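Local coordinates for protein alcohol dehydrogenase (Thermus thermophilus, PDB 2EIH) that probably catalyses the NAD(P)-dependent interconversion of alcohols and carbonyl compounds, and carries a bound zinc ion, at residues A[1-5]-A[121-125]; A[36-40]-A[63-67]; A[59-63]-A[112-116]; A[152-157]-A[289-293]. All coordinates share one frame; numbering follows the deposited sequence.

Contact 1 (A[1-5]-A[121-125])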
loop_
_atom_site.group_PDB
_atom_site.type_symbol
_atom_site.label_atom_id
_atom_site.label_comp_id
_atom_site.label_asym_id
_atom_site.label_seq_id
_atom_site.Cartn_x
_atom_site.Cartn_y
_atom_site.Cartn_z
ATOM N N MET A 1 31.518 38.237 -2.854
ATOM C CA MET A 1 30.467 38.121 -1.794
ATOM C C MET A 1 31.062 37.474 -0.548
ATOM O O MET A 1 32.116 36.839 -0.614
ATOM C CB MET A 1 29.310 37.250 -2.289
ATOM C CG MET A 1 29.642 35.751 -2.437
ATOM S SD MET A 1 28.189 34.727 -2.892
ATOM C CE MET A 1 28.889 33.065 -3.015
ATOM N N ARG A 2 30.405 37.645 0.595
ATOM C CA ARG A 2 30.908 37.019 1.802
ATOM C C ARG A 2 30.501 35.550 1.770
ATOM O O ARG A 2 29.421 35.196 1.274
ATOM C CB ARG A 2 30.346 37.680 3.064
ATOM C CG ARG A 2 31.033 38.978 3.467
ATOM C CD ARG A 2 30.433 39.546 4.746
ATOM N NE ARG A 2 30.901 38.901 5.975
ATOM C CZ ARG A 2 32.128 39.039 6.476
ATOM N NH1 ARG A 2 33.029 39.798 5.854
ATOM N NH2 ARG A 2 32.451 38.439 7.619
ATOM N N ALA A 3 31.382 34.696 2.280
ATOM C CA ALA A 3 31.128 33.270 2.333
ATOM C C ALA A 3 32.119 32.631 3.280
ATOM O O ALA A 3 33.200 33.163 3.531
ATOM C CB ALA A 3 31.264 32.657 0.948
ATOM N N VAL A 4 31.715 31.506 3.842
ATOM C CA VAL A 4 32.579 30.750 4.721
ATOM C C VAL A 4 33.029 29.583 3.867
ATOM O O VAL A 4 32.248 28.687 3.561
ATOM C CB VAL A 4 31.833 30.220 5.942
ATOM C CG1 VAL A 4 32.672 29.160 6.635
ATOM C CG2 VAL A 4 31.524 31.361 6.884
ATOM N N VAL A 5 34.290 29.628 3.464
ATOM C CA VAL A 5 34.867 28.589 2.638
ATOM C C VAL A 5 35.562 27.556 3.503
ATOM O O VAL A 5 35.827 27.780 4.689
ATOM C CB VAL A 5 35.885 29.161 1.625
ATOM C CG1 VAL A 5 35.157 29.930 0.530
ATOM C CG2 VAL A 5 36.877 30.072 2.339
ATOM N N TYR A 121 26.314 28.643 3.112
ATOM C CA TYR A 121 27.169 29.448 3.993
ATOM C C TYR A 121 27.707 30.689 3.267
ATOM O O TYR A 121 28.888 31.027 3.395
ATOM C CB TYR A 121 28.378 28.657 4.467
ATOM C CG TYR A 121 28.121 27.605 5.536
ATOM C CD1 TYR A 121 26.949 26.843 5.555
ATOM C CD2 TYR A 121 29.125 27.277 6.437
ATOM C CE1 TYR A 121 26.801 25.774 6.443
ATOM C CE2 TYR A 121 28.997 26.222 7.327
ATOM C CZ TYR A 121 27.842 25.467 7.322
ATOM O OH TYR A 121 27.750 24.392 8.160
ATOM N N ALA A 122 26.850 31.362 2.505
ATOM C CA ALA A 122 27.227 32.568 1.774
ATOM C C ALA A 122 26.032 33.503 1.657
ATOM O O ALA A 122 24.930 33.161 2.064
ATOM C CB ALA A 122 27.735 32.192 0.392
ATOM N N GLU A 123 26.265 34.678 1.089
ATOM C CA GLU A 123 25.219 35.665 0.902
ATOM C C GLU A 123 24.351 35.353 -0.312
ATOM O O GLU A 123 23.284 35.918 -0.464
ATOM C CB GLU A 123 25.830 37.071 0.749
ATOM C CG GLU A 123 26.595 37.586 1.968
ATOM C CD GLU A 123 27.288 38.911 1.707
ATOM O OE1 GLU A 123 28.033 39.013 0.706
ATOM O OE2 GLU A 123 27.104 39.858 2.507
ATOM N N TYR A 124 24.822 34.472 -1.185
ATOM C CA TYR A 124 24.065 34.112 -2.375
ATOM C C TYR A 124 24.287 32.666 -2.768
ATOM O O TYR A 124 25.341 32.092 -2.509
ATOM C CB TYR A 124 24.451 34.994 -3.569
ATOM C CG TYR A 124 24.247 36.462 -3.344
ATOM C CD1 TYR A 124 25.228 37.240 -2.720
ATOM C CD2 TYR A 124 23.060 37.082 -3.742
ATOM C CE1 TYR A 124 25.020 38.599 -2.494
ATOM C CE2 TYR A 124 22.852 38.437 -3.514
ATOM C CZ TYR A 124 23.837 39.187 -2.895
ATOM O OH TYR A 124 23.631 40.531 -2.677
ATOM N N VAL A 125 23.289 32.076 -3.401
ATOM C CA VAL A 125 23.419 30.709 -3.834
ATOM C C VAL A 125 22.508 30.561 -5.040
ATOM O O VAL A 125 21.453 31.185 -5.121
ATOM C CB VAL A 125 23.037 29.720 -2.680
ATOM C CG1 VAL A 125 21.546 29.785 -2.400
ATOM C CG2 VAL A 125 23.476 28.301 -3.038
#
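The Met1 and Tyr124 side chains point opposite ways as they pass, and the sulfur comes to the edge of the phenol ring rather than over its face. SD lies 5.2 Å from the centroid of the Tyr124 ring and 81° off the ring normal, an edge-on Met-aromatic contact. The methionine is extended beyond CG, and its CE goes on to touch Ala122 CB at 3.7 Å. Glu123 turns back on residues 1-5 in a different way: with CG beside its own backbone N (chi1 -63°) and the rest extended, its carboxylate arrives at the start of the strand, where Arg2 N donates to Glu123 OE1 at 2.7 Å in an almost straight bond that comes from above the carboxylate plane. The guanidinium leads away, with a long, weak ion pair to Glu320, and Arg2 NE stays 5.2 Å from Glu123 OE2. Between these side chains the backbones run nearly antiparallel and form a single bridge, Ala3 with Ala122, flanked by Glu123 N to Arg2 O (3.2 Å) and Val4 N to Tyr121 O (2.9 Å). Strand 2-6 of the N-terminal three-stranded sheet is thereby joined to the chain entering strand 124-128 of the GroES-like domain. Beyond the bridge, Val4 CG1 meets the edge of the Tyr121 ring at CD2, 4.0 Å away, while the hydroxyl of that tyrosine is hydrogen-bonded to Asp43 and His326.

Contact 2 (A[36-40]-A[63-67])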
loop_
_atom_site.group_PDB
_atom_site.type_symbol
_atom_site.label_atom_id
_atom_site.label_comp_id
_atom_site.label_asym_id
_atom_site.label_seq_id
_atom_site.Cartn_x
_atom_site.Cartn_y
_atom_site.Cartn_z
ATOM N N ALA A 36 19.467 33.221 6.224
ATOM C CA ALA A 36 19.849 32.290 7.255
ATOM C C ALA A 36 20.229 30.952 6.644
ATOM O O ALA A 36 19.636 30.514 5.655
ATOM C CB ALA A 36 18.694 32.106 8.240
ATOM N N ALA A 37 21.244 30.320 7.217
ATOM C CA ALA A 37 21.679 29.008 6.766
ATOM C C ALA A 37 21.676 28.160 8.021
ATOM O O ALA A 37 22.306 28.512 9.026
ATOM C CB ALA A 37 23.071 29.076 6.181
ATOM N N ALA A 38 20.944 27.057 7.970
ATOM C CA ALA A 38 20.858 26.163 9.107
ATOM C C ALA A 38 21.975 25.150 9.005
ATOM O O ALA A 38 22.336 24.720 7.912
ATOM C CB ALA A 38 19.503 25.454 9.127
ATOM N N LEU A 39 22.516 24.774 10.158
ATOM C CA LEU A 39 23.614 23.818 10.242
ATOM C C LEU A 39 23.139 22.379 10.386
ATOM O O LEU A 39 22.264 22.087 11.193
ATOM C CB LEU A 39 24.502 24.162 11.438
ATOM C CG LEU A 39 25.671 25.138 11.302
ATOM C CD1 LEU A 39 25.255 26.450 10.672
ATOM C CD2 LEU A 39 26.262 25.367 12.702
ATOM N N ASN A 40 23.728 21.477 9.608
ATOM C CA ASN A 40 23.390 20.054 9.676
ATOM C C ASN A 40 24.637 19.201 9.939
ATOM O O ASN A 40 25.753 19.607 9.621
ATOM C CB ASN A 40 22.692 19.622 8.388
ATOM C CG ASN A 40 21.263 20.087 8.333
ATOM O OD1 ASN A 40 20.918 21.011 7.601
ATOM N ND2 ASN A 40 20.417 19.448 9.123
ATOM N N ALA A 63 23.342 23.100 3.459
ATOM C CA ALA A 63 22.257 22.472 2.717
ATOM C C ALA A 63 20.955 23.240 2.966
ATOM O O ALA A 63 20.182 23.495 2.042
ATOM C CB ALA A 63 22.108 20.999 3.131
ATOM N N ASP A 64 20.726 23.620 4.217
ATOM C CA ASP A 64 19.529 24.365 4.586
ATOM C C ASP A 64 19.716 25.870 4.444
ATOM O O ASP A 64 20.770 26.416 4.782
ATOM C CB ASP A 64 19.156 24.068 6.027
ATOM C CG ASP A 64 18.122 22.997 6.135
ATOM O OD1 ASP A 64 18.129 22.282 7.158
ATOM O OD2 ASP A 64 17.290 22.884 5.199
ATOM N N GLY A 65 18.680 26.546 3.968
ATOM C CA GLY A 65 18.771 27.978 3.823
ATOM C C GLY A 65 17.452 28.631 3.488
ATOM O O GLY A 65 16.528 28.003 2.963
ATOM N N SER A 66 17.351 29.910 3.813
ATOM C CA SER A 66 16.154 30.668 3.498
ATOM C C SER A 66 16.630 32.028 3.065
ATOM O O SER A 66 17.728 32.435 3.408
ATOM C CB SER A 66 15.224 30.780 4.713
ATOM O OG SER A 66 15.847 31.460 5.772
ATOM N N GLY A 67 15.810 32.728 2.299
ATOM C CA GLY A 67 16.213 34.036 1.857
ATOM C C GLY A 67 15.189 34.652 0.939
ATOM O O GLY A 67 14.017 34.264 0.933
HETATM O O HOH W 1 23.297 22.538 6.187
#
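Ser66 holds OG between its backbone N and carbonyl carbon (chi1 62°), which sets the oxygen 3.8 Å from Ala36 CB; across the same face Asp64, with chi1 at an unusual -96°, lays its CB against Ala38 CB at only 3.4 Å. These groups belong to two antiparallel strands of the GroES-like domain, 29-38 and 64-72, whose short segments here run at 164° to each other with axes 4.5 Å apart. The paired residues are mostly small. Ala36 with Ser66 is a hydrogen-bonded pair: Ser66 N donates to Ala36 O at 3.0 Å, in the carbonyl plane, and the return bond from Ala36 N is weak. Toward the other end the pairing slackens, and Ala38 N reaches Asp64 O from well above the carbonyl plane. Thr120 OG1 also bonds to that Asp64 oxygen, so two groups hold it.

The polar ends on the face of Ala36, Ala38, Asp64 and Ser66 are turned to other parts of the fold. Ser66 OG is bonded to Phe141 O and Asp64 OD2 receives Leu149 N, while helix 141-146 packs on Ala36 and Ser66. This ties strand 64-72 to helices 141-146 and 148-161. Where the strands part, the Asn40 side chain lies across that of Asp64, roughly perpendicular to it. A water bridges the two segments there, accepting from Ala63 N at 2.8 Å and probably donating to Ala38 O at 2.9 Å.

Contact 3 (A[59-63]-A[112-116])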
loop_
_atom_site.group_PDB
_atom_site.type_symbol
_atom_site.label_atom_id
_atom_site.label_comp_id
_atom_site.label_asym_id
_atom_site.label_seq_id
_atom_site.Cartn_x
_atom_site.Cartn_y
_atom_site.Cartn_z
ATOM N N HIS A 59 35.475 25.068 -0.590
ATOM C CA HIS A 59 34.097 24.603 -0.667
ATOM C C HIS A 59 33.186 25.338 0.308
ATOM O O HIS A 59 33.567 25.621 1.443
ATOM C CB HIS A 59 34.033 23.100 -0.382
ATOM C CG HIS A 59 32.647 22.551 -0.367
ATOM N ND1 HIS A 59 31.811 22.618 -1.464
ATOM C CD2 HIS A 59 31.941 21.930 0.607
ATOM C CE1 HIS A 59 30.650 22.059 -1.160
ATOM N NE2 HIS A 59 30.705 21.635 0.088
ATOM N N VAL A 60 31.976 25.645 -0.148
ATOM C CA VAL A 60 30.998 26.320 0.688
ATOM C C VAL A 60 29.987 25.292 1.171
ATOM O O VAL A 60 29.252 24.716 0.377
ATOM C CB VAL A 60 30.243 27.415 -0.085
ATOM C CG1 VAL A 60 29.247 28.123 0.844
ATOM C CG2 VAL A 60 31.230 28.411 -0.654
ATOM N N LEU A 61 29.949 25.071 2.476
ATOM C CA LEU A 61 29.022 24.120 3.045
ATOM C C LEU A 61 27.626 24.740 3.087
ATOM O O LEU A 61 27.436 25.881 2.662
ATOM C CB LEU A 61 29.480 23.763 4.460
ATOM C CG LEU A 61 30.906 23.215 4.612
ATOM C CD1 LEU A 61 31.268 23.099 6.100
ATOM C CD2 LEU A 61 31.018 21.846 3.942
ATOM N N GLY A 62 26.653 23.989 3.601
ATOM C CA GLY A 62 25.298 24.506 3.717
ATOM C C GLY A 62 24.225 23.881 2.842
ATOM O O GLY A 62 24.182 24.106 1.627
ATOM N N ALA A 63 23.342 23.100 3.459
ATOM C CA ALA A 63 22.257 22.472 2.717
ATOM C C ALA A 63 20.955 23.240 2.966
ATOM O O ALA A 63 20.182 23.495 2.042
ATOM C CB ALA A 63 22.108 20.999 3.131
ATOM N N ILE A 112 22.969 16.456 -2.114
ATOM C CA ILE A 112 22.406 17.404 -1.177
ATOM C C ILE A 112 23.210 18.690 -1.297
ATOM O O ILE A 112 24.441 18.656 -1.299
ATOM C CB ILE A 112 22.495 16.877 0.263
ATOM C CG1 ILE A 112 21.998 15.423 0.312
ATOM C CG2 ILE A 112 21.657 17.745 1.178
ATOM C CD1 ILE A 112 22.066 14.791 1.683
ATOM N N LEU A 113 22.516 19.818 -1.431
ATOM C CA LEU A 113 23.180 21.112 -1.540
ATOM C C LEU A 113 24.248 21.225 -0.450
ATOM O O LEU A 113 24.014 20.856 0.703
ATOM C CB LEU A 113 22.155 22.244 -1.388
ATOM C CG LEU A 113 22.670 23.685 -1.448
ATOM C CD1 LEU A 113 23.384 23.908 -2.759
ATOM C CD2 LEU A 113 21.522 24.661 -1.299
ATOM N N GLY A 114 25.427 21.712 -0.825
ATOM C CA GLY A 114 26.510 21.868 0.136
ATOM C C GLY A 114 27.369 20.629 0.346
ATOM O O GLY A 114 28.431 20.684 0.971
ATOM N N GLU A 115 26.910 19.503 -0.179
ATOM C CA GLU A 115 27.650 18.262 -0.040
ATOM C C GLU A 115 28.718 18.134 -1.124
ATOM O O GLU A 115 29.806 17.612 -0.880
ATOM C CB GLU A 115 26.695 17.075 -0.118
ATOM C CG GLU A 115 27.354 15.739 0.138
ATOM C CD GLU A 115 26.431 14.583 -0.157
ATOM O OE1 GLU A 115 26.850 13.428 0.062
ATOM O OE2 GLU A 115 25.293 14.825 -0.617
ATOM N N HIS A 116 28.409 18.621 -2.320
ATOM C CA HIS A 116 29.346 18.545 -3.432
ATOM C C HIS A 116 29.462 19.872 -4.151
ATOM O O HIS A 116 30.490 20.170 -4.761
ATOM C CB HIS A 116 28.895 17.469 -4.410
ATOM C CG HIS A 116 28.947 16.090 -3.840
ATOM N ND1 HIS A 116 30.134 15.466 -3.522
ATOM C CD2 HIS A 116 27.963 15.228 -3.486
ATOM C CE1 HIS A 116 29.880 14.280 -2.997
ATOM N NE2 HIS A 116 28.571 14.112 -2.963
#
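His59 NE2 donates to Gly114 O at 2.6 Å, a short bond that carries the polar side of this contact. The acceptor sits at the ring edge, just 5° out of the imidazole plane, yet the ring approaches from above the carbonyl plane. CG of the histidine is anti to the backbone N (chi1 177°), and this throws the imidazole across to the other segment.

Residues 112-115 form a type II beta turn. Glu115 N closes it on Ile112 O at 2.8 Å, and the fully extended side chain of Glu115 reaches back to the first residue of the turn, where OE2 accepts from Ile112 N at 3.2 Å. Gly114 occupies the third position with the positive phi expected there, and its CA lies 3.6 Å from Gly62 O in a CA-H...O contact. Packing is tight further along: Ala63 CB stands 3.1 Å from Leu113 O and 3.8 Å from Ile112 CG2, while the leucine side chain itself passes beside Gly62 O, with CG at 3.5 Å.

The turn follows in sequence the zinc-binding segment with Cys93, Cys96, Cys99 and Cys107, and the Ile112 side chain is about 13 Å from the zinc ion. It is pressed against strand 59-60 and the link from it to strand 64-72. Helix 41-48 packs on His59, Leu61 and Ile112. Because a carbonyl oxygen can only accept, the bond from His59 requires a proton on NE2; it also helps to fix the rotation of the ring, and the buried Gly114 carbonyl receives a donor.

Contact 4 (A[152-157]-A[289-293])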
loop_
_atom_site.group_PDB
_atom_site.type_symbol
_atom_site.label_atom_id
_atom_site.label_comp_id
_atom_site.label_asym_id
_atom_site.label_seq_id
_atom_site.Cartn_x
_atom_site.Cartn_y
_atom_site.Cartn_z
ATOM N N LEU A 152 12.047 16.950 6.336
ATOM C CA LEU A 152 11.915 15.967 5.269
ATOM C C LEU A 152 12.371 14.588 5.711
ATOM O O LEU A 152 11.755 13.589 5.365
ATOM C CB LEU A 152 12.721 16.399 4.046
ATOM C CG LEU A 152 12.103 17.561 3.274
ATOM C CD1 LEU A 152 13.164 18.241 2.427
ATOM C CD2 LEU A 152 10.967 17.038 2.404
ATOM N N THR A 153 13.453 14.543 6.479
ATOM C CA THR A 153 13.994 13.285 6.956
ATOM C C THR A 153 13.049 12.647 7.966
ATOM O O THR A 153 12.809 11.446 7.925
ATOM C CB THR A 153 15.371 13.502 7.601
ATOM O OG1 THR A 153 16.272 14.015 6.617
ATOM C CG2 THR A 153 15.916 12.203 8.167
ATOM N N ALA A 154 12.510 13.459 8.866
ATOM C CA ALA A 154 11.588 12.968 9.876
ATOM C C ALA A 154 10.288 12.499 9.226
ATOM O O ALA A 154 9.652 11.554 9.692
ATOM C CB ALA A 154 11.290 14.069 10.886
ATOM N N TRP A 155 9.894 13.162 8.148
ATOM C CA TRP A 155 8.652 12.818 7.477
ATOM C C TRP A 155 8.711 11.464 6.776
ATOM O O TRP A 155 7.775 10.670 6.881
ATOM C CB TRP A 155 8.277 13.923 6.490
ATOM C CG TRP A 155 6.982 13.670 5.782
ATOM C CD1 TRP A 155 6.752 12.761 4.793
ATOM C CD2 TRP A 155 5.743 14.358 5.993
ATOM N NE1 TRP A 155 5.454 12.851 4.365
ATOM C CE2 TRP A 155 4.811 13.828 5.080
ATOM C CE3 TRP A 155 5.336 15.388 6.852
ATOM C CZ2 TRP A 155 3.485 14.275 5.010
ATOM C CZ3 TRP A 155 4.027 15.836 6.786
ATOM C CH2 TRP A 155 3.113 15.284 5.860
ATOM N N GLN A 156 9.805 11.196 6.067
ATOM C CA GLN A 156 9.940 9.915 5.389
ATOM C C GLN A 156 9.951 8.796 6.417
ATOM O O GLN A 156 9.352 7.752 6.194
ATOM C CB GLN A 156 11.221 9.840 4.547
ATOM C CG GLN A 156 11.311 8.546 3.729
ATOM C CD GLN A 156 12.404 8.547 2.674
ATOM O OE1 GLN A 156 13.488 8.011 2.894
ATOM N NE2 GLN A 156 12.127 9.163 1.524
ATOM N N MET A 157 10.620 9.020 7.544
ATOM C CA MET A 157 10.689 8.007 8.588
ATOM C C MET A 157 9.322 7.739 9.225
ATOM O O MET A 157 8.887 6.590 9.311
ATOM C CB MET A 157 11.696 8.417 9.671
ATOM C CG MET A 157 13.138 8.476 9.188
ATOM S SD MET A 157 14.295 8.850 10.550
ATOM C CE MET A 157 13.987 10.529 10.724
ATOM N N SER A 289 16.758 5.369 6.442
ATOM C CA SER A 289 16.142 6.468 5.732
ATOM C C SER A 289 17.019 7.706 5.660
ATOM O O SER A 289 17.506 8.201 6.673
ATOM C CB SER A 289 14.805 6.829 6.382
ATOM O OG SER A 289 14.282 8.054 5.856
ATOM N N THR A 290 17.224 8.202 4.451
ATOM C CA THR A 290 18.023 9.399 4.262
ATOM C C THR A 290 17.184 10.372 3.470
ATOM O O THR A 290 16.699 10.046 2.393
ATOM C CB THR A 290 19.335 9.096 3.503
ATOM O OG1 THR A 290 20.169 8.234 4.295
ATOM C CG2 THR A 290 20.098 10.387 3.228
ATOM N N MET A 291 16.993 11.563 4.024
ATOM C CA MET A 291 16.200 12.596 3.361
ATOM C C MET A 291 14.780 12.120 3.000
ATOM O O MET A 291 14.199 11.278 3.689
ATOM C CB MET A 291 16.933 13.081 2.105
ATOM C CG MET A 291 18.121 14.020 2.380
ATOM S SD MET A 291 17.671 15.689 2.966
ATOM C CE MET A 291 17.387 16.579 1.426
ATOM N N ALA A 292 14.222 12.674 1.930
ATOM C CA ALA A 292 12.883 12.318 1.487
ATOM C C ALA A 292 12.669 12.905 0.106
ATOM O O ALA A 292 13.549 13.573 -0.437
ATOM C CB ALA A 292 11.841 12.873 2.449
ATOM N N SER A 293 11.499 12.646 -0.464
ATOM C CA SER A 293 11.161 13.163 -1.782
ATOM C C SER A 293 10.908 14.668 -1.695
ATOM O O SER A 293 10.287 15.142 -0.743
ATOM C CB SER A 293 9.911 12.459 -2.309
ATOM O OG SER A 293 9.476 13.062 -3.505
HETATM O O HOH W 2 19.114 12.116 6.262
#
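Leu152 and Ala292 make the apolar part of the contact, their CB atoms 4.0 Å apart. The alanine methyl fits against the helix backbone as well, only 3.0 Å from Leu152 O, which is at the same time the acceptor for Gln156 N one turn on. Gln156 adds its own CB at 3.7 Å from Ala292 CB, and the end of Leu152 reaches the backbone of Ser293.

Polar groups meet mainly around Gln156 and Thr153. With CG anti to the backbone N (chi1 -175°) and the chain extended, the glutamine stretches across the loop, its CB 3.4 Å from Met291 O and its amide between Ser289 and Ala292. Met157 CG touches Ser289 OG at 3.5 Å. Thr153 OG1 is bonded within its helix to Leu149 O, and comes 3.6 Å from Met291 CA. A water accepts from Met291 N at 3.1 Å and has a weak link to the threonine hydroxyl. Met291 itself takes a positive phi of 55°; its CB starts away from the helix, but the side chain bends back so that SD comes near Thr153 OG1 and the chain packs on Leu149.

The loop follows strand 285-288, the edge strand, within this chain, of the parallel Rossmann sheet, and precedes helix 297-306, which also packs on Leu152. Ser293 OG bonds to Gly102 O in the zinc-binding lobe, Thr290 N makes a weak bond to Gln283 of a second subunit, and helix 180-189 covers the side of helix 148-161 that carries Ala154.

Overall arrangement
From the N terminus, contact 1 closes the longest of the loops in the first half of the chain, bringing residues 1-5 against 121-125; contacts 2 and 3 both fall within it. Contact 2 returns 63-67 to 36-40, and contact 3 starts on that returning piece, with Ala63 common to both, and runs on to 112-116. Tyr121 connects the set, touching Leu39 of contact 2 and Leu61 and Gly62 of contact 3, so the N-terminal sheet and the GroES-like sheet are knit together. Contact 4 opens later and closes a loop of 131 intervening residues, bringing helix 148-161 against the loop that leaves edge strand 285-288; packing of Ile112 on Met291 bridges it to contact 3.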